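PDB 3VC5: mandelate racemase/muconate lactonizing protein from Thermobispora bispora, which probably catalyses the magnesium-dependent dehydration of D-glucarate to 5-dehydro-4-deoxy-D-glucarate, as a glucarate dehydratase of the enolase superfamily. Local coordinates for residues L168-A173 and G212-P217; E222-L227 and L234-D239; R36-L41 and D181-A186. All blocks are in the same frame, centred on the assembly; numbering follows the deposited sequence.

Contact 1: L168-A173 and G212-P217; sequences LFYKWA and GGVFPP
At the C-terminal ends of two adjacent parallel barrel strands, Tyr170, just beyond strand 161-169, receives Val214 and Phe215 from the loop that leads out of strand 208-211. The two aromatic rings form a T-shaped (edge-to-face) pair in which Tyr170 offers a face and Phe215 an edge. Their centroids lie 4.9 Å apart and their planes meet at 72°. Phe215 CD1 stands 3.6 Å above the plane of the tyrosine ring, over its centre, while the neighbouring edge atom CE1 leans toward the CB side of that ring and comes within 3.5 Å of Tyr170 CD1. With CG of Tyr170 set anti to its own carbonyl carbon (chi1 -63°), the ring extends across the gap between the strand ends and lays its face under the phenylalanine. Val214 meets the same ring obliquely, its CB 4.1 Å from Tyr170 CD2. The contact is thus wholly apolar, without a hydrogen bond between the segments. The Glu220 carboxylate grips the loop, accepting hydrogen bonds from the backbone N of Gly213, Val214 and Phe215, and Pro216 then takes the N-cap position of helix 217-230. Around the aromatic pair, Tyr170 also packs on Ile192 of helix 189-203, Leu210 of strand 208-211 and Ala223 of helix 217-230, so its ring sits where two barrel helices and a strand converge.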
ATOM      1  N   LEU A 168       6.631  -0.863  30.181  1.00 23.38           N
ATOM      2  CA  LEU A 168       6.542  -1.133  31.605  1.00 25.43           C
ATOM      3  C   LEU A 168       5.298  -1.961  31.931  1.00 23.56           C
ATOM      4  O   LEU A 168       4.190  -1.773  31.338  1.00 24.36           O
ATOM      5  CB  LEU A 168       6.504   0.176  32.397  1.00 25.37           C
ATOM      6  CG  LEU A 168       7.535   1.264  32.065  1.00 25.63           C
ATOM      7  CD1 LEU A 168       7.384   2.483  33.000  1.00 28.43           C
ATOM      8  CD2 LEU A 168       8.975   0.700  32.158  1.00 27.40           C
ATOM      9  N   PHE A 169       5.469  -2.821  32.926  1.00 26.18           N
ATOM     10  CA  PHE A 169       4.404  -3.666  33.424  1.00 25.56           C
ATOM     11  C   PHE A 169       4.428  -3.681  34.927  1.00 27.49           C
ATOM     12  O   PHE A 169       5.503  -3.755  35.528  1.00 28.87           O
ATOM     13  CB  PHE A 169       4.627  -5.121  33.022  1.00 25.68           C
ATOM     14  CG  PHE A 169       4.387  -5.414  31.552  1.00 23.68           C
ATOM     15  CD1 PHE A 169       5.354  -5.127  30.598  1.00 25.01           C
ATOM     16  CD2 PHE A 169       3.197  -6.009  31.142  1.00 22.99           C
ATOM     17  CE1 PHE A 169       5.141  -5.429  29.228  1.00 24.88           C
ATOM     18  CE2 PHE A 169       2.959  -6.303  29.768  1.00 26.56           C
ATOM     19  CZ  PHE A 169       3.918  -6.007  28.822  1.00 25.98           C
ATOM     20  N   TYR A 170       3.249  -3.711  35.532  1.00 27.04           N
ATOM     21  CA  TYR A 170       3.161  -4.204  36.895  1.00 27.35           C
ATOM     22  C   TYR A 170       3.553  -5.678  36.867  1.00 26.66           C
ATOM     23  O   TYR A 170       3.240  -6.393  35.911  1.00 27.66           O
ATOM     24  CB  TYR A 170       1.751  -4.031  37.449  1.00 28.25           C
ATOM     25  CG  TYR A 170       1.303  -2.602  37.563  1.00 28.60           C
ATOM     26  CD1 TYR A 170       1.725  -1.800  38.633  1.00 28.17           C
ATOM     27  CD2 TYR A 170       0.411  -2.061  36.647  1.00 27.50           C
ATOM     28  CE1 TYR A 170       1.296  -0.496  38.755  1.00 32.37           C
ATOM     29  CE2 TYR A 170      -0.039  -0.754  36.772  1.00 30.80           C
ATOM     30  CZ  TYR A 170       0.406   0.024  37.834  1.00 28.18           C
ATOM     31  OH  TYR A 170      -0.039   1.324  37.968  1.00 31.68           O
ATOM     32  N   LYS A 171       4.324  -6.118  37.858  1.00 28.08           N
ATOM     33  CA  LYS A 171       4.739  -7.513  37.896  1.00 28.10           C
ATOM     34  C   LYS A 171       5.049  -7.998  39.293  1.00 29.79           C
ATOM     35  O   LYS A 171       5.421  -7.208  40.164  1.00 30.06           O
ATOM     36  CB  LYS A 171       5.965  -7.719  36.997  1.00 26.31           C
ATOM     37  CG  LYS A 171       7.218  -6.948  37.493  1.00 28.69           C
ATOM     38  CD  LYS A 171       8.426  -7.120  36.554  1.00 27.24           C
ATOM     39  CE  LYS A 171       8.961  -8.569  36.536  1.00 26.22           C
ATOM     40  NZ  LYS A 171       9.501  -9.030  37.889  1.00 28.18           N
ATOM     41  N   TRP A 172       4.867  -9.296  39.511  1.00 29.73           N
ATOM     42  CA  TRP A 172       5.307  -9.915  40.756  1.00 30.40           C
ATOM     43  C   TRP A 172       6.832  -9.988  40.734  1.00 29.54           C
ATOM     44  O   TRP A 172       7.443  -9.783  39.678  1.00 30.93           O
ATOM     45  CB  TRP A 172       4.710 -11.307  40.909  1.00 32.54           C
ATOM     46  CG  TRP A 172       3.219 -11.311  40.909  1.00 34.15           C
ATOM     47  CD1 TRP A 172       2.387 -10.310  41.356  1.00 36.22           C
ATOM     48  CD2 TRP A 172       2.369 -12.379  40.477  1.00 34.87           C
ATOM     49  NE1 TRP A 172       1.065 -10.692  41.201  1.00 35.78           N
ATOM     50  CE2 TRP A 172       1.029 -11.959  40.674  1.00 37.25           C
ATOM     51  CE3 TRP A 172       2.606 -13.650  39.944  1.00 34.55           C
ATOM     52  CZ2 TRP A 172      -0.062 -12.765  40.347  1.00 39.91           C
ATOM     53  CZ3 TRP A 172       1.516 -14.454  39.631  1.00 34.61           C
ATOM     54  CH2 TRP A 172       0.198 -14.003  39.830  1.00 40.16           C
ATOM     55  N   ALA A 173       7.446 -10.298  41.879  1.00 29.66           N
ATOM     56  CA  ALA A 173       8.901 -10.391  41.961  1.00 28.56           C
ATOM     57  C   ALA A 173       9.392 -11.596  41.149  1.00 27.06           C
ATOM     58  O   ALA A 173      10.528 -11.608  40.653  1.00 32.68           O
ATOM     59  CB  ALA A 173       9.318 -10.526  43.403  1.00 34.19           C
ATOM     60  N   GLY A 212      -1.640  -1.280  31.622  1.00 25.41           N
ATOM     61  CA  GLY A 212      -2.622  -1.139  32.711  1.00 26.71           C
ATOM     62  C   GLY A 212      -3.718  -2.212  32.691  1.00 26.92           C
ATOM     63  O   GLY A 212      -3.513  -3.329  32.162  1.00 28.30           O
ATOM     64  N   GLY A 213      -4.878  -1.884  33.262  1.00 27.08           N
ATOM     65  CA  GLY A 213      -5.992  -2.825  33.394  1.00 27.72           C
ATOM     66  C   GLY A 213      -5.724  -3.856  34.483  1.00 30.75           C
ATOM     67  O   GLY A 213      -6.328  -4.930  34.513  1.00 28.51           O
ATOM     68  N   VAL A 214      -4.792  -3.532  35.375  1.00 29.03           N
ATOM     69  CA  VAL A 214      -4.364  -4.443  36.418  1.00 28.81           C
ATOM     70  C   VAL A 214      -4.854  -3.957  37.779  1.00 28.83           C
ATOM     71  O   VAL A 214      -5.437  -4.732  38.549  1.00 30.49           O
ATOM     72  CB  VAL A 214      -2.822  -4.529  36.417  1.00 25.97           C
ATOM     73  CG1 VAL A 214      -2.305  -5.359  37.603  1.00 29.81           C
ATOM     74  CG2 VAL A 214      -2.327  -5.086  35.082  1.00 27.27           C
ATOM     75  N   PHE A 215      -4.617  -2.677  38.062  1.00 29.29           N
ATOM     76  CA  PHE A 215      -5.059  -2.058  39.318  1.00 32.43           C
ATOM     77  C   PHE A 215      -6.183  -1.085  39.041  1.00 33.44           C
ATOM     78  O   PHE A 215      -6.398  -0.701  37.893  1.00 31.43           O
ATOM     79  CB  PHE A 215      -3.887  -1.334  39.970  1.00 33.41           C
ATOM     80  CG  PHE A 215      -2.890  -2.260  40.606  1.00 34.03           C
ATOM     81  CD1 PHE A 215      -1.680  -2.543  39.980  1.00 30.86           C
ATOM     82  CD2 PHE A 215      -3.167  -2.853  41.831  1.00 37.93           C
ATOM     83  CE1 PHE A 215      -0.765  -3.397  40.566  1.00 34.10           C
ATOM     84  CE2 PHE A 215      -2.259  -3.708  42.433  1.00 37.46           C
ATOM     85  CZ  PHE A 215      -1.049  -3.990  41.795  1.00 38.38           C
ATOM     86  N   PRO A 216      -6.899  -0.658  40.089  1.00 36.01           N
ATOM     87  CA  PRO A 216      -7.937   0.335  39.831  1.00 33.51           C
ATOM     88  C   PRO A 216      -7.375   1.517  39.043  1.00 33.25           C
ATOM     89  O   PRO A 216      -6.215   1.899  39.231  1.00 32.64           O
ATOM     90  CB  PRO A 216      -8.363   0.771  41.234  1.00 37.19           C
ATOM     91  CG  PRO A 216      -8.127  -0.476  42.079  1.00 40.19           C
ATOM     92  CD  PRO A 216      -6.880  -1.115  41.492  1.00 37.91           C
ATOM     93  N   PRO A 217      -8.184   2.093  38.149  1.00 32.88           N
ATOM     94  CA  PRO A 217      -7.630   3.121  37.261  1.00 33.50           C
ATOM     95  C   PRO A 217      -6.941   4.271  38.026  1.00 34.29           C
ATOM     96  O   PRO A 217      -5.937   4.809  37.550  1.00 36.23           O
ATOM     97  CB  PRO A 217      -8.857   3.652  36.498  1.00 36.22           C
ATOM     98  CG  PRO A 217     -10.009   2.767  36.860  1.00 37.56           C
ATOM     99  CD  PRO A 217      -9.573   1.717  37.832  1.00 33.08           C
TER

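Contact 2: E222-L227 and L234-D239; sequences EAIQAL and LPLRLD
Ile224 is the first residue of the 222-227 helical segment to touch strand 236-239, and it does so with two branches and its carbonyl. Its CG2 lies 4.1 Å from Leu236 CD1, the side chains lying alongside and running opposite ways, and the same leucine methyl rests 3.6 Å from the backbone O of Ile224. On the other branch, chi1 of -74° and chi2 of -63° together carry CD1 to 3.8 Å from the backbone O of Arg237 and 4.2 Å from Leu238 CB. One turn on, Leu227 adds its CB, 4.3 Å from Leu236 CD1, so that this one methyl rests against both Ile224 and Leu227. Leu236 and Leu238 face the helix, whereas Arg237 between them turns its side chain from it; its guanidinium forms salt bridges with Glu261 and Asp365. Helix and strand run nearly antiparallel, at 164°, with axes 9.6 Å apart. This is the return half of a beta-alpha-beta crossover of the enolase-type barrel: an apolar helix face covers the outside of the strand, which ends at Asp239, a magnesium ligand of this protein, though no metal is bound in this chain, salt-bridged to Lys211, the predicted catalytic base.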
ATOM      1  N   GLU A 222      -2.037   7.422  38.875  1.00 33.81           N
ATOM      2  CA  GLU A 222      -1.001   7.865  39.803  1.00 36.18           C
ATOM      3  C   GLU A 222       0.394   7.485  39.302  1.00 37.57           C
ATOM      4  O   GLU A 222       1.332   8.296  39.387  1.00 35.13           O
ATOM      5  CB  GLU A 222      -1.199   7.238  41.183  1.00 44.84           C
ATOM      6  CG  GLU A 222      -2.288   7.834  42.031  1.00 63.40           C
ATOM      7  CD  GLU A 222      -2.278   7.234  43.420  1.00 86.54           C
ATOM      8  OE1 GLU A 222      -1.170   7.053  43.973  1.00 87.87           O
ATOM      9  OE2 GLU A 222      -3.367   6.935  43.953  1.00 91.08           O
ATOM     10  N   ALA A 223       0.530   6.246  38.804  1.00 34.34           N
ATOM     11  CA  ALA A 223       1.803   5.763  38.259  1.00 33.44           C
ATOM     12  C   ALA A 223       2.218   6.593  37.043  1.00 33.91           C
ATOM     13  O   ALA A 223       3.389   6.962  36.882  1.00 33.27           O
ATOM     14  CB  ALA A 223       1.687   4.313  37.870  1.00 31.96           C
ATOM     15  N   ILE A 224       1.262   6.859  36.158  1.00 31.12           N
ATOM     16  CA  ILE A 224       1.539   7.732  35.014  1.00 30.81           C
ATOM     17  C   ILE A 224       2.033   9.107  35.472  1.00 32.43           C
ATOM     18  O   ILE A 224       3.008   9.643  34.939  1.00 34.68           O
ATOM     19  CB  ILE A 224       0.292   7.901  34.109  1.00 30.38           C
ATOM     20  CG1 ILE A 224       0.049   6.624  33.298  1.00 29.65           C
ATOM     21  CG2 ILE A 224       0.458   9.107  33.187  1.00 32.33           C
ATOM     22  CD1 ILE A 224       1.187   6.271  32.323  1.00 30.28           C
ATOM     23  N   GLN A 225       1.376   9.688  36.468  1.00 33.75           N
ATOM     24  CA  GLN A 225       1.823  10.977  36.963  1.00 36.81           C
ATOM     25  C   GLN A 225       3.221  10.924  37.570  1.00 34.89           C
ATOM     26  O   GLN A 225       4.018  11.856  37.417  1.00 38.83           O
ATOM     27  CB  GLN A 225       0.820  11.511  37.982  1.00 39.06           C
ATOM     28  CG  GLN A 225      -0.359  12.184  37.343  1.00 49.28           C
ATOM     29  CD  GLN A 225       0.014  13.551  36.786  1.00 71.87           C
ATOM     30  OE1 GLN A 225      -0.788  14.196  36.110  1.00 77.73           O
ATOM     31  NE2 GLN A 225       1.241  13.998  37.069  1.00 75.61           N
ATOM     32  N   ALA A 226       3.509   9.841  38.275  1.00 34.27           N
ATOM     33  CA  ALA A 226       4.832   9.656  38.855  1.00 35.31           C
ATOM     34  C   ALA A 226       5.896   9.526  37.775  1.00 38.19           C
ATOM     35  O   ALA A 226       7.043   9.968  37.964  1.00 40.40           O
ATOM     36  CB  ALA A 226       4.846   8.425  39.759  1.00 38.22           C
ATOM     37  N   LEU A 227       5.539   8.873  36.665  1.00 36.78           N
ATOM     38  CA  LEU A 227       6.454   8.741  35.541  1.00 33.56           C
ATOM     39  C   LEU A 227       6.709  10.106  34.903  1.00 33.59           C
ATOM     40  O   LEU A 227       7.854  10.441  34.568  1.00 36.41           O
ATOM     41  CB  LEU A 227       5.929   7.728  34.502  1.00 31.80           C
ATOM     42  CG  LEU A 227       5.915   6.259  34.947  1.00 33.49           C
ATOM     43  CD1 LEU A 227       5.047   5.395  34.040  1.00 33.53           C
ATOM     44  CD2 LEU A 227       7.362   5.709  35.022  1.00 32.00           C
ATOM     45  N   LEU A 234       9.502  13.027  28.282  1.00 37.66           N
ATOM     46  CA  LEU A 234       9.315  11.729  27.604  1.00 34.62           C
ATOM     47  C   LEU A 234       7.838  11.451  27.353  1.00 34.88           C
ATOM     48  O   LEU A 234       7.037  11.496  28.288  1.00 38.26           O
ATOM     49  CB  LEU A 234       9.922  10.579  28.411  1.00 34.30           C
ATOM     50  CG  LEU A 234      11.411  10.571  28.794  1.00 42.57           C
ATOM     51  CD1 LEU A 234      11.897   9.145  29.033  1.00 40.65           C
ATOM     52  CD2 LEU A 234      12.277  11.269  27.760  1.00 45.75           C
ATOM     53  N   PRO A 235       7.471  11.167  26.090  1.00 31.84           N
ATOM     54  CA  PRO A 235       6.074  10.847  25.815  1.00 32.47           C
ATOM     55  C   PRO A 235       5.636   9.627  26.626  1.00 31.82           C
ATOM     56  O   PRO A 235       6.418   8.678  26.788  1.00 34.58           O
ATOM     57  CB  PRO A 235       6.076  10.537  24.312  1.00 31.68           C
ATOM     58  CG  PRO A 235       7.269  11.304  23.772  1.00 31.65           C
ATOM     59  CD  PRO A 235       8.288  11.251  24.866  1.00 31.46           C
ATOM     60  N   LEU A 236       4.396   9.651  27.117  1.00 28.54           N
ATOM     61  CA  LEU A 236       3.858   8.583  27.963  1.00 27.07           C
ATOM     62  C   LEU A 236       2.607   7.991  27.361  1.00 28.80           C
ATOM     63  O   LEU A 236       1.792   8.729  26.806  1.00 30.52           O
ATOM     64  CB  LEU A 236       3.487   9.122  29.348  1.00 28.27           C
ATOM     65  CG  LEU A 236       4.600   9.783  30.159  1.00 33.72           C
ATOM     66  CD1 LEU A 236       4.068  10.211  31.521  1.00 36.80           C
ATOM     67  CD2 LEU A 236       5.780   8.855  30.315  1.00 39.88           C
ATOM     68  N   ARG A 237       2.444   6.669  27.477  1.00 26.48           N
ATOM     69  CA  ARG A 237       1.223   6.006  26.992  1.00 25.01           C
ATOM     70  C   ARG A 237       0.706   5.128  28.102  1.00 23.43           C
ATOM     71  O   ARG A 237       1.485   4.653  28.902  1.00 26.41           O
ATOM     72  CB  ARG A 237       1.553   5.097  25.794  1.00 25.84           C
ATOM     73  CG  ARG A 237       2.304   5.784  24.657  1.00 30.43           C
ATOM     74  CD  ARG A 237       3.211   4.758  23.921  1.00 30.61           C
ATOM     75  NE  ARG A 237       3.812   5.371  22.765  1.00 31.82           N
ATOM     76  CZ  ARG A 237       4.503   4.728  21.834  1.00 33.71           C
ATOM     77  NH1 ARG A 237       4.963   5.425  20.798  1.00 29.41           N
ATOM     78  NH2 ARG A 237       4.749   3.410  21.943  1.00 32.71           N
ATOM     79  N   LEU A 238      -0.609   4.891  28.131  1.00 26.73           N
ATOM     80  CA  LEU A 238      -1.220   3.999  29.104  1.00 26.11           C
ATOM     81  C   LEU A 238      -2.126   3.048  28.343  1.00 24.54           C
ATOM     82  O   LEU A 238      -2.905   3.503  27.493  1.00 25.83           O
ATOM     83  CB  LEU A 238      -2.037   4.790  30.133  1.00 26.05           C
ATOM     84  CG  LEU A 238      -2.833   3.988  31.186  1.00 26.69           C
ATOM     85  CD1 LEU A 238      -1.938   3.087  32.030  1.00 30.29           C
ATOM     86  CD2 LEU A 238      -3.629   4.947  32.092  1.00 30.64           C
ATOM     87  N   ASP A 239      -2.034   1.746  28.652  1.00 25.40           N
ATOM     88  CA  ASP A 239      -2.692   0.705  27.852  1.00 23.89           C
ATOM     89  C   ASP A 239      -3.490  -0.281  28.729  1.00 25.62           C
ATOM     90  O   ASP A 239      -2.962  -1.309  29.142  1.00 24.91           O
ATOM     91  CB  ASP A 239      -1.617  -0.053  27.048  1.00 23.32           C
ATOM     92  CG  ASP A 239      -2.191  -1.178  26.222  1.00 25.36           C
ATOM     93  OD1 ASP A 239      -3.431  -1.221  25.989  1.00 24.75           O
ATOM     94  OD2 ASP A 239      -1.385  -2.033  25.800  1.00 26.06           O
TER

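Contact 3: R36-L41 and D181-A186; sequences RDPPLL and DRFGPA
CG of Asp181 lies between its backbone N and carbonyl carbon (chi1 60°), which folds the carboxylate over its own loop and leaves OD2 facing Pro38 and Pro39. Phe183, with CG anti to the carbonyl carbon (chi1 -58°), brings its ring beside Pro38. OD2 of Asp181 touches the CH groups of both pyrrolidine rings, 3.6 Å from Pro38 CB and 3.7 Å from Pro39 CD. Beside it, Pro38 CG approaches Phe183 CE2 obliquely at 4.1 Å. No hydrogen bond joins the two segments, but both oxygens of the Asp181 carboxylate have polar partners. Asp181 OD1 accepts a hydrogen bond from the backbone N of Phe183 at 2.9 Å through its anti lone pair, and the N of Gly184 adds a weak, longer bond to this oxygen. Asp181 OD2 forms a salt bridge with Lys171 NZ at 2.9 Å. That amine also reaches the O of Gly184. Hydrogen bonds and a salt bridge thus hold both carboxylate oxygens, and OD2 also lies in van der Waals contact with the proline CH groups. On the phenylalanine, Arg182 CG lies over the centre of one face, and Phe183 CE1 in turn lies over the centre of the guanidinium, which pairs with Asp372 and Glu202; Trp370 makes an edge-to-face contact with the Phe183 ring. In the other segment, the chain bends sharply at the centre of an inverse gamma turn, Pro39, closed by a weak bond from Leu40 N to Pro38 O. The contact therefore sets an Asx turn headed by Asp181 against a proline-rich bend. The 36-41 segment, leaving the first strand of the N-terminal capping domain, probably corresponds to the 20s loop that covers the active site in enolase-superfamily enzymes, here seated against a loop at the mouth of the barrel.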
ATOM      1  N   ARG A  36      12.024 -17.964  28.536  1.00 23.17           N
ATOM      2  CA  ARG A  36      11.555 -17.502  29.841  1.00 22.42           C
ATOM      3  C   ARG A  36      10.947 -16.120  29.738  1.00 26.25           C
ATOM      4  O   ARG A  36      11.451 -15.257  28.973  1.00 25.51           O
ATOM      5  CB  ARG A  36      12.734 -17.467  30.830  1.00 25.26           C
ATOM      6  CG  ARG A  36      13.278 -18.858  31.117  1.00 31.83           C
ATOM      7  CD  ARG A  36      14.489 -18.828  32.054  1.00 39.84           C
ATOM      8  NE  ARG A  36      15.512 -17.872  31.600  1.00 47.65           N
ATOM      9  CZ  ARG A  36      16.475 -18.142  30.717  1.00 46.33           C
ATOM     10  NH1 ARG A  36      16.582 -19.359  30.181  1.00 50.67           N
ATOM     11  NH2 ARG A  36      17.342 -17.191  30.373  1.00 51.35           N
ATOM     12  N   ASP A  37       9.873 -15.895  30.503  1.00 23.70           N
ATOM     13  CA  ASP A  37       9.201 -14.607  30.519  1.00 22.21           C
ATOM     14  C   ASP A  37       8.852 -14.312  31.978  1.00 23.85           C
ATOM     15  O   ASP A  37       8.393 -15.206  32.672  1.00 26.23           O
ATOM     16  CB  ASP A  37       7.877 -14.734  29.743  1.00 24.02           C
ATOM     17  CG  ASP A  37       7.330 -13.390  29.265  1.00 23.98           C
ATOM     18  OD1 ASP A  37       8.091 -12.414  29.173  1.00 23.70           O
ATOM     19  OD2 ASP A  37       6.122 -13.325  28.936  1.00 25.92           O
ATOM     20  N   PRO A  38       9.045 -13.063  32.437  1.00 24.00           N
ATOM     21  CA  PRO A  38       8.647 -12.731  33.829  1.00 25.27           C
ATOM     22  C   PRO A  38       7.125 -12.680  34.006  1.00 24.76           C
ATOM     23  O   PRO A  38       6.384 -12.751  33.010  1.00 27.65           O
ATOM     24  CB  PRO A  38       9.260 -11.331  34.045  1.00 26.38           C
ATOM     25  CG  PRO A  38      10.284 -11.152  32.957  1.00 27.38           C
ATOM     26  CD  PRO A  38       9.731 -11.931  31.775  1.00 26.27           C
ATOM     27  N   PRO A  39       6.650 -12.548  35.267  1.00 25.23           N
ATOM     28  CA  PRO A  39       5.207 -12.541  35.577  1.00 25.98           C
ATOM     29  C   PRO A  39       4.610 -11.137  35.350  1.00 27.65           C
ATOM     30  O   PRO A  39       4.204 -10.432  36.289  1.00 28.71           O
ATOM     31  CB  PRO A  39       5.162 -12.964  37.060  1.00 27.46           C
ATOM     32  CG  PRO A  39       6.472 -12.472  37.611  1.00 28.18           C
ATOM     33  CD  PRO A  39       7.474 -12.708  36.482  1.00 27.36           C
ATOM     34  N   LEU A  40       4.564 -10.754  34.079  1.00 25.73           N
ATOM     35  CA  LEU A  40       4.039  -9.474  33.653  1.00 23.54           C
ATOM     36  C   LEU A  40       2.500  -9.508  33.708  1.00 23.72           C
ATOM     37  O   LEU A  40       1.857 -10.385  33.126  1.00 27.19           O
ATOM     38  CB  LEU A  40       4.530  -9.181  32.235  1.00 23.97           C
ATOM     39  CG  LEU A  40       6.036  -9.285  32.015  1.00 23.98           C
ATOM     40  CD1 LEU A  40       6.409  -8.965  30.532  1.00 26.37           C
ATOM     41  CD2 LEU A  40       6.825  -8.416  32.973  1.00 26.23           C
ATOM     42  N   LEU A  41       1.918  -8.576  34.463  1.00 24.35           N
ATOM     43  CA  LEU A  41       0.480  -8.540  34.670  1.00 24.27           C
ATOM     44  C   LEU A  41      -0.207  -7.753  33.555  1.00 22.93           C
ATOM     45  O   LEU A  41       0.345  -6.801  33.005  1.00 26.35           O
ATOM     46  CB  LEU A  41       0.187  -7.889  36.033  1.00 26.04           C
ATOM     47  CG  LEU A  41       0.725  -8.671  37.236  1.00 25.32           C
ATOM     48  CD1 LEU A  41       0.804  -7.778  38.456  1.00 27.61           C
ATOM     49  CD2 LEU A  41      -0.223  -9.823  37.531  1.00 31.31           C
ATOM     50  N   ASP A 181      13.219 -12.827  39.560  1.00 32.64           N
ATOM     51  CA  ASP A 181      14.041 -12.337  38.483  1.00 29.31           C
ATOM     52  C   ASP A 181      14.782 -11.072  38.879  1.00 30.71           C
ATOM     53  O   ASP A 181      14.564 -10.526  39.970  1.00 31.25           O
ATOM     54  CB  ASP A 181      13.188 -12.122  37.226  1.00 30.19           C
ATOM     55  CG  ASP A 181      12.070 -11.120  37.437  1.00 29.59           C
ATOM     56  OD1 ASP A 181      12.351  -9.953  37.786  1.00 30.44           O
ATOM     57  OD2 ASP A 181      10.896 -11.491  37.216  1.00 30.37           O
ATOM     58  N   ARG A 182      15.675 -10.612  38.004  1.00 29.87           N
ATOM     59  CA  ARG A 182      16.501  -9.449  38.327  1.00 29.51           C
ATOM     60  C   ARG A 182      15.772  -8.110  38.250  1.00 26.68           C
ATOM     61  O   ARG A 182      16.350  -7.085  38.610  1.00 30.62           O
ATOM     62  CB  ARG A 182      17.757  -9.396  37.443  1.00 32.04           C
ATOM     63  CG  ARG A 182      17.495  -8.960  35.987  1.00 30.44           C
ATOM     64  CD  ARG A 182      18.784  -8.956  35.164  1.00 30.63           C
ATOM     65  NE  ARG A 182      18.622  -8.361  33.835  1.00 30.57           N
ATOM     66  CZ  ARG A 182      18.639  -7.048  33.578  1.00 32.87           C
ATOM     67  NH1 ARG A 182      18.795  -6.153  34.559  1.00 31.22           N
ATOM     68  NH2 ARG A 182      18.493  -6.617  32.326  1.00 32.14           N
ATOM     69  N   PHE A 183      14.525  -8.102  37.769  1.00 28.33           N
ATOM     70  CA  PHE A 183      13.827  -6.828  37.539  1.00 27.31           C
ATOM     71  C   PHE A 183      13.160  -6.266  38.790  1.00 26.49           C
ATOM     72  O   PHE A 183      12.989  -5.039  38.912  1.00 32.86           O
ATOM     73  CB  PHE A 183      12.805  -6.982  36.404  1.00 27.74           C
ATOM     74  CG  PHE A 183      13.442  -7.441  35.116  1.00 26.65           C
ATOM     75  CD1 PHE A 183      14.243  -6.573  34.378  1.00 30.21           C
ATOM     76  CD2 PHE A 183      13.286  -8.743  34.681  1.00 26.57           C
ATOM     77  CE1 PHE A 183      14.864  -7.002  33.204  1.00 28.59           C
ATOM     78  CE2 PHE A 183      13.868  -9.170  33.504  1.00 29.90           C
ATOM     79  CZ  PHE A 183      14.665  -8.311  32.768  1.00 30.26           C
ATOM     80  N   GLY A 184      12.794  -7.148  39.720  1.00 29.29           N
ATOM     81  CA  GLY A 184      12.084  -6.743  40.939  1.00 31.04           C
ATOM     82  C   GLY A 184      10.591  -6.694  40.679  1.00 30.29           C
ATOM     83  O   GLY A 184      10.135  -6.672  39.511  1.00 32.11           O
ATOM     84  N   PRO A 185       9.809  -6.677  41.761  1.00 29.61           N
ATOM     85  CA  PRO A 185       8.363  -6.466  41.654  1.00 28.76           C
ATOM     86  C   PRO A 185       8.081  -5.013  41.274  1.00 29.14           C
ATOM     87  O   PRO A 185       8.934  -4.134  41.499  1.00 31.52           O
ATOM     88  CB  PRO A 185       7.881  -6.731  43.085  1.00 28.40           C
ATOM     89  CG  PRO A 185       9.046  -6.304  43.940  1.00 33.46           C
ATOM     90  CD  PRO A 185      10.269  -6.721  43.162  1.00 34.35           C
ATOM     91  N   ALA A 186       6.893  -4.753  40.723  1.00 29.51           N
ATOM     92  CA  ALA A 186       6.409  -3.382  40.513  1.00 29.06           C
ATOM     93  C   ALA A 186       4.895  -3.420  40.686  1.00 29.71           C
ATOM     94  O   ALA A 186       4.168  -3.941  39.838  1.00 32.65           O
ATOM     95  CB  ALA A 186       6.781  -2.862  39.122  1.00 26.88           C
TER

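In the fold
From the N terminus, segment 36-41 leaves the first strand of the capping domain and waits some 140 residues for its partner. The chain passes 168-173, which opens contact 1, before 181-186 closes contact 3; contact 1 closes only at 212-217, so the two cross. Contact 2 follows in series, closing a short helix-to-strand turn. Probable backbone hydrogen bonds join the neighbours: Lys171 O with Ala186 N between contacts 1 and 3, and Gly212 N with Asp239 O between contacts 1 and 2. Leu168 CD1 also packs on Leu227 CD2. Together they tie the capping-domain loop to the end of strand 161-169, and this strand to the next two strands and the helix between them.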